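Local coordinates for probable hydrogenase maturation factor HypB (Methanocaldococcus jannaschii, PDB 2HF9), which probably serves as a GTPase in nickel insertion during maturation of [NiFe] hydrogenases, and binds guanine nucleotide, magnesium and zinc, at residues 53-56 / 57-61; 100-104 / 105-109; 109-112 / 113-116. One frame throughout, in Å; residues are numbered along the deposited sequence.

Contact 1 of 3, residues 53-56 / 57-61; sequences LLIE and KLIDN. With GSP (5'-guanosine-diphosphate-monothiophosphate), chain E.
Ile-55 lays its CG2 methyl against the delta methyl of Ile-59, one helical turn further on, with CG2 3.7 Å from CD1. The two side chains cross at a slant. Ile-55 sends CG1 to the side of its own backbone N (chi1 -77°), which leaves CG2 beside the carbonyl carbon, where Ile-59 can reach it. Ile-59 also bends its CG1 and CD1 over the carbonyl oxygen of Ile-55. That oxygen accepts from Ile-59 N at 2.8 Å. Leu-54 and Leu-58 make a looser pair, also four residues apart, with Leu-54 CG 4.1 Å from Leu-58 CD1. Leu-54, Ile-55 and Leu-58 face Phe-43 of strand 39-45. Ile-55 and Leu-58 also reach Phe-123, and Leu-58 meets Leu-215 of helix 211-224. Ile-59 lies on His-87.

Helix 51-62 is the helix that follows the P-loop of the nucleoside triphosphate hydrolase fold. Its first turn lies next to the nucleotide. Leu-53 N donates to O1A of GSP at 2.9 Å, so the backbone holds an alpha-phosphate oxygen. The Leu-53 side chain goes to the base, with its CD2 3.5 Å from GSP C8.

One turn on from Leu-53, Lys-57 bends at chi2 and its end leads outward. Its CG lies 3.3 Å from Leu-53 O, which accepts from Lys-57 N. The carboxylate of Glu-56 is buried, and it forms salt bridges to Arg-83 and Lys-86, which probably offset its charge. Asp-60 OD1 turns to His-87, and Asp-60 N donates to Glu-56 O. At the end of the segment the amide of Asn-61 curls back, and ND2 donates to Lys-57 O at 2.8 Å. The same oxygen takes Asn-61 N on the opposite face of its carbonyl plane.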
loop_
_atom_site.group_PDB
_atom_site.type_symbol
_atom_site.label_atom_id
_atom_site.label_comp_id
_atom_site.label_asym_id
_atom_site.label_seq_id
_atom_site.Cartn_x
_atom_site.Cartn_y
_atom_site.Cartn_z
ATOM N N LEU A 53 4.769 12.357 7.793
ATOM C CA LEU A 53 5.900 13.280 7.778
ATOM C C LEU A 53 5.562 14.581 7.042
ATOM O O LEU A 53 5.950 15.660 7.484
ATOM C CB LEU A 53 7.148 12.622 7.188
ATOM C CG LEU A 53 8.483 13.359 7.380
ATOM C CD1 LEU A 53 8.738 13.754 8.838
ATOM C CD2 LEU A 53 9.630 12.510 6.846
ATOM N N LEU A 54 4.830 14.475 5.934
ATOM C CA LEU A 54 4.362 15.651 5.200
ATOM C C LEU A 54 3.427 16.503 6.055
ATOM O O LEU A 54 3.581 17.726 6.123
ATOM C CB LEU A 54 3.666 15.246 3.893
ATOM C CG LEU A 54 3.081 16.376 3.031
ATOM C CD1 LEU A 54 4.151 17.399 2.623
ATOM C CD2 LEU A 54 2.372 15.815 1.802
ATOM N N ILE A 55 2.465 15.851 6.704
ATOM C CA ILE A 55 1.505 16.543 7.568
ATOM C C ILE A 55 2.233 17.240 8.728
ATOM O O ILE A 55 1.949 18.406 9.040
ATOM C CB ILE A 55 0.384 15.579 8.060
ATOM C CG1 ILE A 55 -0.626 15.332 6.934
ATOM C CG2 ILE A 55 -0.328 16.135 9.301
ATOM C CD1 ILE A 55 -1.573 14.168 7.178
ATOM N N GLU A 56 3.188 16.532 9.329
ATOM C CA GLU A 56 4.027 17.081 10.403
ATOM C C GLU A 56 4.741 18.351 9.957
ATOM O O GLU A 56 4.690 19.369 10.647
ATOM C CB GLU A 56 5.060 16.052 10.874
ATOM C CG GLU A 56 4.486 14.913 11.696
ATOM C CD GLU A 56 5.557 13.961 12.187
ATOM O OE1 GLU A 56 5.758 13.883 13.412
ATOM O OE2 GLU A 56 6.212 13.306 11.356
ATOM N N LYS A 57 5.392 18.286 8.797
ATOM C CA LYS A 57 6.093 19.440 8.234
ATOM C C LYS A 57 5.140 20.589 7.917
ATOM O O LYS A 57 5.463 21.752 8.166
ATOM C CB LYS A 57 6.901 19.047 6.986
ATOM C CG LYS A 57 8.081 18.109 7.254
ATOM C CD LYS A 57 9.158 18.775 8.088
ATOM C CE LYS A 57 10.383 17.888 8.235
ATOM N NZ LYS A 57 11.414 18.571 9.074
ATOM N N LEU A 58 3.968 20.263 7.369
ATOM C CA LEU A 58 2.947 21.276 7.090
ATOM C C LEU A 58 2.439 21.975 8.352
ATOM O O LEU A 58 2.308 23.205 8.368
ATOM C CB LEU A 58 1.784 20.688 6.289
ATOM C CG LEU A 58 2.070 20.336 4.822
ATOM C CD1 LEU A 58 0.884 19.592 4.228
ATOM C CD2 LEU A 58 2.394 21.573 3.993
ATOM N N ILE A 59 2.157 21.200 9.399
ATOM C CA ILE A 59 1.784 21.762 10.705
ATOM C C ILE A 59 2.843 22.756 11.196
ATOM O O ILE A 59 2.529 23.917 11.468
ATOM C CB ILE A 59 1.547 20.663 11.774
ATOM C CG1 ILE A 59 0.317 19.822 11.418
ATOM C CG2 ILE A 59 1.364 21.287 13.173
ATOM C CD1 ILE A 59 0.265 18.473 12.130
ATOM N N ASP A 60 4.091 22.298 11.288
ATOM C CA ASP A 60 5.207 23.132 11.755
ATOM C C ASP A 60 5.301 24.466 11.021
ATOM O O ASP A 60 5.580 25.503 11.627
ATOM C CB ASP A 60 6.538 22.392 11.593
ATOM C CG ASP A 60 6.705 21.257 12.576
ATOM O OD1 ASP A 60 5.836 21.086 13.451
ATOM O OD2 ASP A 60 7.714 20.527 12.472
ATOM N N ASN A 61 5.067 24.432 9.714
ATOM C CA ASN A 61 5.325 25.595 8.879
ATOM C C ASN A 61 4.111 26.486 8.618
ATOM O O ASN A 61 4.255 27.593 8.101
ATOM C CB ASN A 61 6.049 25.168 7.594
ATOM C CG ASN A 61 7.477 24.711 7.871
ATOM O OD1 ASN A 61 8.352 25.529 8.163
ATOM N ND2 ASN A 61 7.710 23.397 7.815
HETATM P PG GSP E . 1.624 5.060 6.953
HETATM O O3B GSP E . 2.960 5.747 6.376
HETATM S S1G GSP E . 0.743 4.331 5.663
HETATM O O2G GSP E . 2.097 3.991 7.955
HETATM O O3G GSP E . 0.785 6.123 7.681
HETATM P PB GSP E . 3.086 7.299 5.951
HETATM O O1B GSP E . 2.695 7.433 4.533
HETATM O O2B GSP E . 2.349 8.214 6.842
HETATM P PA GSP E . 5.617 8.132 7.125
HETATM O O1A GSP E . 5.434 9.596 7.260
HETATM O O2A GSP E . 5.423 7.429 8.420
HETATM O O3A GSP E . 4.686 7.511 5.967
HETATM O "O5'" GSP E . 7.063 7.863 6.490
HETATM C "C5'" GSP E . 7.504 6.550 6.206
HETATM C "C4'" GSP E . 9.025 6.485 6.292
HETATM O "O4'" GSP E . 9.617 7.178 5.205
HETATM C "C3'" GSP E . 9.585 7.116 7.556
HETATM O "O3'" GSP E . 10.654 6.291 7.960
HETATM C "C2'" GSP E . 10.103 8.463 7.103
HETATM O "O2'" GSP E . 11.209 8.889 7.854
HETATM C "C1'" GSP E . 10.513 8.175 5.672
HETATM N N9 GSP E . 10.420 9.291 4.718
HETATM C C8 GSP E . 9.321 10.048 4.394
HETATM N N7 GSP E . 9.685 10.920 3.428
HETATM C C5 GSP E . 10.988 10.719 3.123
HETATM C C6 GSP E . 11.854 11.324 2.212
HETATM O O6 GSP E . 11.458 12.236 1.489
HETATM N N1 GSP E . 13.162 10.880 2.125
HETATM C C2 GSP E . 13.607 9.851 2.939
HETATM N N2 GSP E . 14.866 9.433 2.856
HETATM N N3 GSP E . 12.744 9.252 3.838
HETATM C C4 GSP E . 11.456 9.684 3.921
#

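Contact 2 of 3, residues 100-104 / 105-109; sequences CHLDA and HLVGH. With ZN (zinc ion), chain D.
The carboxylate of Asp-103 and the imidazole of His-105 lie side by side and point the same way, with their planes 59° apart. A second ring, that of His-109, has His-105 NE2 at its edge and in its plane. The ring of His-101 has Cys-100 SG at its edge, in plane, and stacks with Phe-136. One zinc ion joins the rings of His-105 and His-109, bound by His-105 NE2 at 1.9 Å and by His-109 NE2 at 2.2 Å. This is the i, i+4 histidine pair of a helix. His-105 can take part because its CG stands opposite its backbone N (chi1 179°).

Asp-103 is the N-cap of helix 104-111. Its CG sits between the backbone N and the carbonyl carbon, which turns OD1 over the first turn of the helix. OD1 accepts from Leu-106 N at 2.9 Å in an almost straight bond, and Leu-106 CB packs against it at 3.5 Å. Asp-103 O takes Val-107 N at 3.2 Å, and Ala-104 O takes Gly-108 N. A leucine in place of Asp-103 would probably leave Leu-106 N without its acceptor and the helix start less firmly set.

Cys-100 and His-101, just upstream, belong with Cys-132 to the other zinc site, which probably also takes nickel. In this crystal Cys-100 and Cys-132 are joined as a disulfide, and Cys-100 packs on Cys-100 of the second subunit. Ala-104 presses on Leu-25 and Ala-26 of helix 18-35, while Leu-102 and Val-107, whose CB and CG2 are 4.5 Å apart, both lie on Ile-124 of strand 121-125.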
loop_
_atom_site.group_PDB
_atom_site.type_symbol
_atom_site.label_atom_id
_atom_site.label_comp_id
_atom_site.label_asym_id
_atom_site.label_seq_id
_atom_site.Cartn_x
_atom_site.Cartn_y
_atom_site.Cartn_z
ATOM N N CYS A 100 -10.489 -0.447 4.062
ATOM C CA CYS A 100 -9.344 -0.023 3.256
ATOM C C CYS A 100 -9.446 1.438 2.810
ATOM O O CYS A 100 -8.773 1.859 1.865
ATOM C CB CYS A 100 -9.177 -0.947 2.046
ATOM S SG CYS A 100 -10.643 -1.102 1.020
ATOM N N HIS A 101 -10.287 2.203 3.506
ATOM C CA HIS A 101 -10.515 3.618 3.218
ATOM C C HIS A 101 -11.287 4.258 4.370
ATOM O O HIS A 101 -12.016 3.574 5.089
ATOM C CB HIS A 101 -11.320 3.779 1.923
ATOM C CG HIS A 101 -12.708 3.220 2.001
ATOM N ND1 HIS A 101 -13.008 1.916 1.667
ATOM C CD2 HIS A 101 -13.877 3.787 2.386
ATOM C CE1 HIS A 101 -14.301 1.707 1.836
ATOM N NE2 HIS A 101 -14.851 2.825 2.274
ATOM N N LEU A 102 -11.116 5.565 4.545
ATOM C CA LEU A 102 -12.047 6.349 5.351
ATOM C C LEU A 102 -13.260 6.666 4.481
ATOM O O LEU A 102 -13.177 6.593 3.256
ATOM C CB LEU A 102 -11.396 7.654 5.827
ATOM C CG LEU A 102 -10.289 7.602 6.883
ATOM C CD1 LEU A 102 -9.670 8.977 7.033
ATOM C CD2 LEU A 102 -10.814 7.116 8.217
ATOM N N ASP A 103 -14.382 7.014 5.106
ATOM C CA ASP A 103 -15.554 7.489 4.363
ATOM C C ASP A 103 -16.108 8.782 4.973
ATOM O O ASP A 103 -15.690 9.183 6.056
ATOM C CB ASP A 103 -16.621 6.384 4.225
ATOM C CG ASP A 103 -17.268 5.990 5.554
ATOM O OD1 ASP A 103 -17.128 6.717 6.553
ATOM O OD2 ASP A 103 -17.942 4.936 5.587
ATOM N N ALA A 104 -17.029 9.438 4.272
ATOM C CA ALA A 104 -17.601 10.704 4.745
ATOM C C ALA A 104 -18.352 10.563 6.073
ATOM O O ALA A 104 -18.363 11.489 6.888
ATOM C CB ALA A 104 -18.506 11.305 3.688
ATOM N N HIS A 105 -18.971 9.402 6.280
ATOM C CA HIS A 105 -19.727 9.123 7.493
ATOM C C HIS A 105 -18.848 9.197 8.742
ATOM O O HIS A 105 -19.152 9.941 9.681
ATOM C CB HIS A 105 -20.419 7.756 7.390
ATOM C CG HIS A 105 -21.195 7.379 8.611
ATOM N ND1 HIS A 105 -21.022 6.176 9.261
ATOM C CD2 HIS A 105 -22.138 8.053 9.310
ATOM C CE1 HIS A 105 -21.832 6.122 10.304
ATOM N NE2 HIS A 105 -22.521 7.249 10.356
ATOM N N LEU A 106 -17.758 8.433 8.740
ATOM C CA LEU A 106 -16.835 8.418 9.868
ATOM C C LEU A 106 -16.168 9.784 10.062
ATOM O O LEU A 106 -16.020 10.247 11.197
ATOM C CB LEU A 106 -15.801 7.291 9.718
ATOM C CG LEU A 106 -16.046 5.968 10.471
ATOM C CD1 LEU A 106 -17.440 5.385 10.238
ATOM C CD2 LEU A 106 -14.979 4.941 10.103
ATOM N N VAL A 107 -15.796 10.426 8.953
ATOM C CA VAL A 107 -15.226 11.775 8.976
ATOM C C VAL A 107 -16.229 12.794 9.539
ATOM O O VAL A 107 -15.860 13.649 10.341
ATOM C CB VAL A 107 -14.688 12.206 7.579
ATOM C CG1 VAL A 107 -14.386 13.707 7.531
ATOM C CG2 VAL A 107 -13.444 11.397 7.214
ATOM N N GLY A 108 -17.491 12.685 9.130
ATOM C CA GLY A 108 -18.559 13.534 9.663
ATOM C C GLY A 108 -18.626 13.521 11.179
ATOM O O GLY A 108 -18.709 14.577 11.816
ATOM N N HIS A 109 -18.570 12.324 11.757
ATOM C CA HIS A 109 -18.587 12.154 13.212
ATOM C C HIS A 109 -17.300 12.623 13.884
ATOM O O HIS A 109 -17.330 13.133 15.004
ATOM C CB HIS A 109 -18.893 10.702 13.577
ATOM C CG HIS A 109 -20.328 10.332 13.375
ATOM N ND1 HIS A 109 -21.346 10.898 14.113
ATOM C CD2 HIS A 109 -20.919 9.480 12.505
ATOM C CE1 HIS A 109 -22.503 10.402 13.714
ATOM N NE2 HIS A 109 -22.273 9.538 12.740
HETATM ZN ZN ZN D . -23.570 8.098 11.635
#

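Contact 3 of 3, residues 109-112 / 113-116; sequences HALE and DLNL. With ZN (zinc ion), chain D.
The chain leaves helix 104-111 through a type I beta turn from Leu-111 to Leu-114, closed by Leu-114 N donating to Leu-111 O at 3.2 Å. One residue earlier, Asp-113 N donates to Ala-110 O at 3.0 Å.

Leu-111 is buried, and its CD2 meets two leucines of the segment that follows. It lies 4.3 Å from CD1 of Leu-114 and 4.4 Å from CD2 of Leu-116. The turn brings the first of these close, and the chain bending round after it brings the second. In this parallel alpha/beta fold the turn passes the chain from the helix towards strand 121-125. Leu-111 and Leu-114 rest on Leu-122 of that strand. Leu-111 and Leu-116 also meet Leu-32 of helix 18-35, so Leu-111 lies between that helix and the sheet.

The outer side of the turn is polar and exposed. His-109 ND1 donates to Glu-112 OE1 at 3.1 Å with an angle of 167°. The oxygen lies in the plane of the ring, but the ring nitrogen comes from above the carboxylate plane. The extended chain of Glu-112 carries its carboxylate back along the helix to this nitrogen. The bond makes Glu-112 a second-shell partner of the zinc ligand His-109. It probably fixes the turn of the ring and may make it a stronger electron donor to the metal. One water donates both to Glu-112 O and to Asp-113 OD1, at 2.8 Å from the latter, and so bridges the two neighbouring residues.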
loop_
_atom_site.group_PDB
_atom_site.type_symbol
_atom_site.label_atom_id
_atom_site.label_comp_id
_atom_site.label_asym_id
_atom_site.label_seq_id
_atom_site.Cartn_x
_atom_site.Cartn_y
_atom_site.Cartn_z
ATOM N N HIS A 109 -18.570 12.324 11.757
ATOM C CA HIS A 109 -18.587 12.154 13.212
ATOM C C HIS A 109 -17.300 12.623 13.884
ATOM O O HIS A 109 -17.330 13.133 15.004
ATOM C CB HIS A 109 -18.893 10.702 13.577
ATOM C CG HIS A 109 -20.328 10.332 13.375
ATOM N ND1 HIS A 109 -21.346 10.898 14.113
ATOM C CD2 HIS A 109 -20.919 9.480 12.505
ATOM C CE1 HIS A 109 -22.503 10.402 13.714
ATOM N NE2 HIS A 109 -22.273 9.538 12.740
ATOM N N ALA A 110 -16.174 12.454 13.195
ATOM C CA ALA A 110 -14.903 12.993 13.681
ATOM C C ALA A 110 -14.993 14.514 13.831
ATOM O O ALA A 110 -14.470 15.077 14.797
ATOM C CB ALA A 110 -13.763 12.602 12.753
ATOM N N LEU A 111 -15.680 15.162 12.887
ATOM C CA LEU A 111 -15.890 16.614 12.908
ATOM C C LEU A 111 -16.626 17.105 14.156
ATOM O O LEU A 111 -16.435 18.241 14.585
ATOM C CB LEU A 111 -16.627 17.085 11.645
ATOM C CG LEU A 111 -15.952 16.894 10.282
ATOM C CD1 LEU A 111 -16.830 17.422 9.161
ATOM C CD2 LEU A 111 -14.587 17.554 10.244
ATOM N N GLU A 112 -17.457 16.239 14.732
ATOM C CA GLU A 112 -18.191 16.556 15.961
ATOM C C GLU A 112 -17.258 16.703 17.169
ATOM O O GLU A 112 -17.599 17.387 18.139
ATOM C CB GLU A 112 -19.283 15.508 16.226
ATOM C CG GLU A 112 -20.381 15.470 15.153
ATOM C CD GLU A 112 -21.252 14.218 15.213
ATOM O OE1 GLU A 112 -20.963 13.301 16.012
ATOM O OE2 GLU A 112 -22.232 14.151 14.448
ATOM N N ASP A 113 -16.081 16.082 17.095
ATOM C CA ASP A 113 -15.078 16.166 18.165
ATOM C C ASP A 113 -14.115 17.355 18.020
ATOM O O ASP A 113 -13.181 17.511 18.814
ATOM C CB ASP A 113 -14.294 14.853 18.269
ATOM C CG ASP A 113 -15.080 13.751 18.958
ATOM O OD1 ASP A 113 -15.920 14.058 19.835
ATOM O OD2 ASP A 113 -14.852 12.570 18.630
ATOM N N LEU A 114 -14.349 18.185 17.009
ATOM C CA LEU A 114 -13.523 19.361 16.759
ATOM C C LEU A 114 -14.305 20.657 16.974
ATOM O O LEU A 114 -15.494 20.732 16.658
ATOM C CB LEU A 114 -12.967 19.328 15.328
ATOM C CG LEU A 114 -12.014 18.188 14.937
ATOM C CD1 LEU A 114 -11.768 18.172 13.432
ATOM C CD2 LEU A 114 -10.694 18.279 15.694
ATOM N N ASN A 115 -13.635 21.673 17.514
ATOM C CA ASN A 115 -14.208 23.016 17.565
ATOM C C ASN A 115 -13.853 23.749 16.274
ATOM O O ASN A 115 -12.777 24.339 16.157
ATOM C CB ASN A 115 -13.721 23.787 18.800
ATOM C CG ASN A 115 -14.378 25.157 18.944
ATOM O OD1 ASN A 115 -15.258 25.535 18.165
ATOM N ND2 ASN A 115 -13.951 25.906 19.954
ATOM N N LEU A 116 -14.771 23.706 15.312
ATOM C CA LEU A 116 -14.515 24.226 13.965
ATOM C C LEU A 116 -14.403 25.752 13.889
ATOM O O LEU A 116 -13.927 26.290 12.888
ATOM C CB LEU A 116 -15.566 23.704 12.977
ATOM C CG LEU A 116 -15.722 22.181 12.859
ATOM C CD1 LEU A 116 -16.988 21.824 12.094
ATOM C CD2 LEU A 116 -14.496 21.544 12.208
HETATM ZN ZN ZN D . -23.570 8.098 11.635
HETATM O O HOH W 1 -17.540 16.121 20.817
#

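Overall arrangement
From the N terminus, the chain passes helix 18-35 and strand 39-45 before contact 1, which lies within helix 51-62 beside the nucleotide. It then runs through strands 68-74 and 90-95 to contact 2, where a loop carrying metal ligands becomes helix 104-111. Contact 3 follows at once, sharing His-109, and leads out of that helix towards strand 121-125. All three are local, so none closes a long loop, and none crosses another. Contact 1 sets helix 51-62 against the sheet and helix 211-224. Contacts 2 and 3 meet at the same zinc ion and set helix 104-111 against helix 18-35 and strand 121-125. Contact 1 stands apart from both.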